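Local coordinates for uncharacterized protein (Methanosaeta thermophila PT, PDB 5HT7) that binds transition metal ions such as iron(II) as a trimeric archaeal betagamma-crystallin, its wider biological role being uncertain, at residues A58-G63 against Y71-I76. Numbering follows the deposited sequence.
Sequences AEFGPG and YGINVI
Phe60 drives the far end of its ring into a notch formed by Tyr71 and the tip of Ile73, and that wedge carries most of the contact. Against Tyr71 it comes edge on: CE1 of Phe60 stands 3.8 Å above the plane of the Tyr71 ring, over its centre, and the two planes are turned 73° from each other. With ring centroids of Phe60 and Tyr71 5.0 Å apart, this is a T-shaped pair in which tyrosine supplies the face. CZ of Phe60, at much the same height, lies 3.9 Å from CG of Tyr71, so the phenyl edge also covers the root of the tyrosine ring.

The other wall of the notch is a single methyl. Ile73 reaches in from the opposite direction, its CG1 anti to the carbonyl carbon (chi1 -61°) and its chain then extended (chi2 169°), which carries CD1 to 3.6 Å from CE2 of Phe60. That methyl lies equally close to CZ, straddling the bond between the two ring carbons. Ala58 adds a smaller bump, its CB 4.3 Å from CD2 of Tyr71, beside the phenyl edge.

Leucine in place of Phe60 would probably leave the Tyr71 face without its perpendicular partner and the Ile73 methyl with less to press on. Behind the wedge, Leu46 touches both Phe60 and Ile73, while Met37 and Val39 meet Phe60 from the other sheet and Tyr65 makes a second edge-to-face pair with it. Apolar packing thus ties strand 58-60, at one margin of its sheet, to the long loop that leads from strand 63-65 in one sheet to strand 78-81 in the other, as befits the two-sheet Greek key fold of a betagamma-crystallin domain.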
ATOM      1  N   ALA A  58     -12.502  17.795 -13.001  1.00 44.91           N
ATOM      2  CA  ALA A  58     -11.632  16.775 -13.574  1.00 44.73           C
ATOM      3  C   ALA A  58     -11.895  15.401 -12.968  1.00 47.48           C
ATOM      4  O   ALA A  58     -11.883  15.247 -11.742  1.00 44.11           O
ATOM      5  CB  ALA A  58     -10.172  17.170 -13.380  1.00 44.31           C
ATOM      6  N   GLU A  59     -12.117  14.411 -13.830  1.00 46.82           N
ATOM      7  CA  GLU A  59     -12.273  13.026 -13.398  1.00 41.45           C
ATOM      8  C   GLU A  59     -11.101  12.172 -13.866  1.00 40.39           C
ATOM      9  O   GLU A  59     -10.546  12.398 -14.944  1.00 39.47           O
ATOM     10  CB  GLU A  59     -13.591  12.459 -13.910  1.00 43.60           C
ATOM     11  CG  GLU A  59     -14.800  13.153 -13.308  1.00 46.28           C
ATOM     12  CD  GLU A  59     -16.094  12.661 -13.898  1.00 49.67           C
ATOM     13  OE1 GLU A  59     -16.054  12.118 -15.023  1.00 51.43           O
ATOM     14  OE2 GLU A  59     -17.144  12.819 -13.241  1.00 53.57           O
ATOM     15  N   PHE A  60     -10.731  11.181 -13.060  1.00 36.19           N
ATOM     16  CA  PHE A  60      -9.452  10.502 -13.261  1.00 33.85           C
ATOM     17  C   PHE A  60      -9.594   9.012 -13.522  1.00 34.93           C
ATOM     18  O   PHE A  60     -10.065   8.263 -12.663  1.00 33.82           O
ATOM     19  CB  PHE A  60      -8.546  10.728 -12.046  1.00 33.42           C
ATOM     20  CG  PHE A  60      -8.200  12.172 -11.813  1.00 34.74           C
ATOM     21  CD1 PHE A  60      -7.036  12.714 -12.339  1.00 33.07           C
ATOM     22  CD2 PHE A  60      -9.053  12.994 -11.098  1.00 35.13           C
ATOM     23  CE1 PHE A  60      -6.723  14.053 -12.137  1.00 38.11           C
ATOM     24  CE2 PHE A  60      -8.752  14.324 -10.895  1.00 36.26           C
ATOM     25  CZ  PHE A  60      -7.584  14.857 -11.415  1.00 38.41           C
ATOM     26  N   GLY A  61      -9.179   8.586 -14.711  1.00 33.15           N
ATOM     27  CA  GLY A  61      -9.136   7.174 -15.040  1.00 31.70           C
ATOM     28  C   GLY A  61      -7.764   6.644 -14.673  1.00 33.16           C
ATOM     29  O   GLY A  61      -6.954   7.385 -14.115  1.00 33.10           O
ATOM     30  N   PRO A  62      -7.489   5.372 -14.990  1.00 33.83           N
ATOM     31  CA  PRO A  62      -6.193   4.761 -14.656  1.00 33.00           C
ATOM     32  C   PRO A  62      -5.023   5.591 -15.165  1.00 34.17           C
ATOM     33  O   PRO A  62      -5.090   6.106 -16.280  1.00 32.13           O
ATOM     34  CB  PRO A  62      -6.259   3.406 -15.360  1.00 32.44           C
ATOM     35  CG  PRO A  62      -7.725   3.085 -15.371  1.00 32.04           C
ATOM     36  CD  PRO A  62      -8.409   4.403 -15.613  1.00 32.65           C
ATOM     37  N   GLY A  63      -3.987   5.746 -14.342  1.00 28.58           N
ATOM     38  CA  GLY A  63      -2.838   6.547 -14.708  1.00 32.34           C
ATOM     39  C   GLY A  63      -2.043   7.043 -13.512  1.00 31.89           C
ATOM     40  O   GLY A  63      -2.400   6.791 -12.364  1.00 28.01           O
ATOM     41  N   TYR A  71      -4.240  20.196 -11.746  1.00 42.94           N
ATOM     42  CA  TYR A  71      -5.659  20.083 -12.060  1.00 44.42           C
ATOM     43  C   TYR A  71      -6.493  20.964 -11.133  1.00 44.60           C
ATOM     44  O   TYR A  71      -7.721  20.881 -11.120  1.00 49.78           O
ATOM     45  CB  TYR A  71      -6.117  18.623 -11.952  1.00 45.07           C
ATOM     46  CG  TYR A  71      -5.387  17.676 -12.882  1.00 45.91           C
ATOM     47  CD1 TYR A  71      -4.172  17.108 -12.520  1.00 41.23           C
ATOM     48  CD2 TYR A  71      -5.915  17.350 -14.122  1.00 48.17           C
ATOM     49  CE1 TYR A  71      -3.505  16.247 -13.369  1.00 43.23           C
ATOM     50  CE2 TYR A  71      -5.256  16.491 -14.976  1.00 45.52           C
ATOM     51  CZ  TYR A  71      -4.053  15.943 -14.594  1.00 42.97           C
ATOM     52  OH  TYR A  71      -3.402  15.085 -15.443  1.00 48.95           O
ATOM     53  N   GLY A  72      -5.818  21.798 -10.349  1.00 43.11           N
ATOM     54  CA  GLY A  72      -6.490  22.699  -9.429  1.00 43.56           C
ATOM     55  C   GLY A  72      -6.980  22.034  -8.157  1.00 46.74           C
ATOM     56  O   GLY A  72      -7.840  22.568  -7.448  1.00 43.69           O
ATOM     57  N   ILE A  73      -6.429  20.864  -7.860  1.00 41.59           N
ATOM     58  CA  ILE A  73      -6.842  20.117  -6.686  1.00 37.22           C
ATOM     59  C   ILE A  73      -5.807  20.255  -5.593  1.00 42.73           C
ATOM     60  O   ILE A  73      -4.655  19.838  -5.760  1.00 42.97           O
ATOM     61  CB  ILE A  73      -7.055  18.628  -7.024  1.00 37.79           C
ATOM     62  CG1 ILE A  73      -8.153  18.491  -8.088  1.00 39.71           C
ATOM     63  CG2 ILE A  73      -7.381  17.843  -5.766  1.00 32.68           C
ATOM     64  CD1 ILE A  73      -8.266  17.123  -8.691  1.00 39.18           C
ATOM     65  N   ASN A  74      -6.201  20.847  -4.475  1.00 39.03           N
ATOM     66  CA  ASN A  74      -5.257  21.017  -3.380  1.00 44.76           C
ATOM     67  C   ASN A  74      -5.737  20.314  -2.111  1.00 43.97           C
ATOM     68  O   ASN A  74      -4.938  19.989  -1.231  1.00 42.40           O
ATOM     69  CB  ASN A  74      -5.004  22.508  -3.120  1.00 48.43           C
ATOM     70  CG  ASN A  74      -4.042  23.126  -4.138  1.00 49.86           C
ATOM     71  OD1 ASN A  74      -2.829  22.935  -4.066  1.00 51.90           O
ATOM     72  ND2 ASN A  74      -4.594  23.854  -5.108  1.00 54.70           N
ATOM     73  N   VAL A  75      -7.040  20.068  -2.025  1.00 38.71           N
ATOM     74  CA  VAL A  75      -7.596  19.337  -0.898  1.00 35.99           C
ATOM     75  C   VAL A  75      -8.615  18.308  -1.386  1.00 35.49           C
ATOM     76  O   VAL A  75      -9.372  18.567  -2.317  1.00 33.79           O
ATOM     77  CB  VAL A  75      -8.248  20.288   0.128  1.00 45.40           C
ATOM     78  CG1 VAL A  75      -9.316  21.143  -0.532  1.00 46.25           C
ATOM     79  CG2 VAL A  75      -8.825  19.504   1.302  1.00 39.40           C
ATOM     80  N   ILE A  76      -8.608  17.127  -0.777  1.00 32.27           N
ATOM     81  CA  ILE A  76      -9.574  16.092  -1.131  1.00 25.95           C
ATOM     82  C   ILE A  76     -10.350  15.697   0.113  1.00 30.50           C
ATOM     83  O   ILE A  76      -9.832  15.011   0.998  1.00 26.00           O
ATOM     84  CB  ILE A  76      -8.886  14.850  -1.752  1.00 27.54           C
ATOM     85  CG1 ILE A  76      -8.068  15.258  -2.984  1.00 26.42           C
ATOM     86  CG2 ILE A  76      -9.920  13.786  -2.113  1.00 27.04           C
ATOM     87  CD1 ILE A  76      -7.333  14.094  -3.654  1.00 29.11           C
TER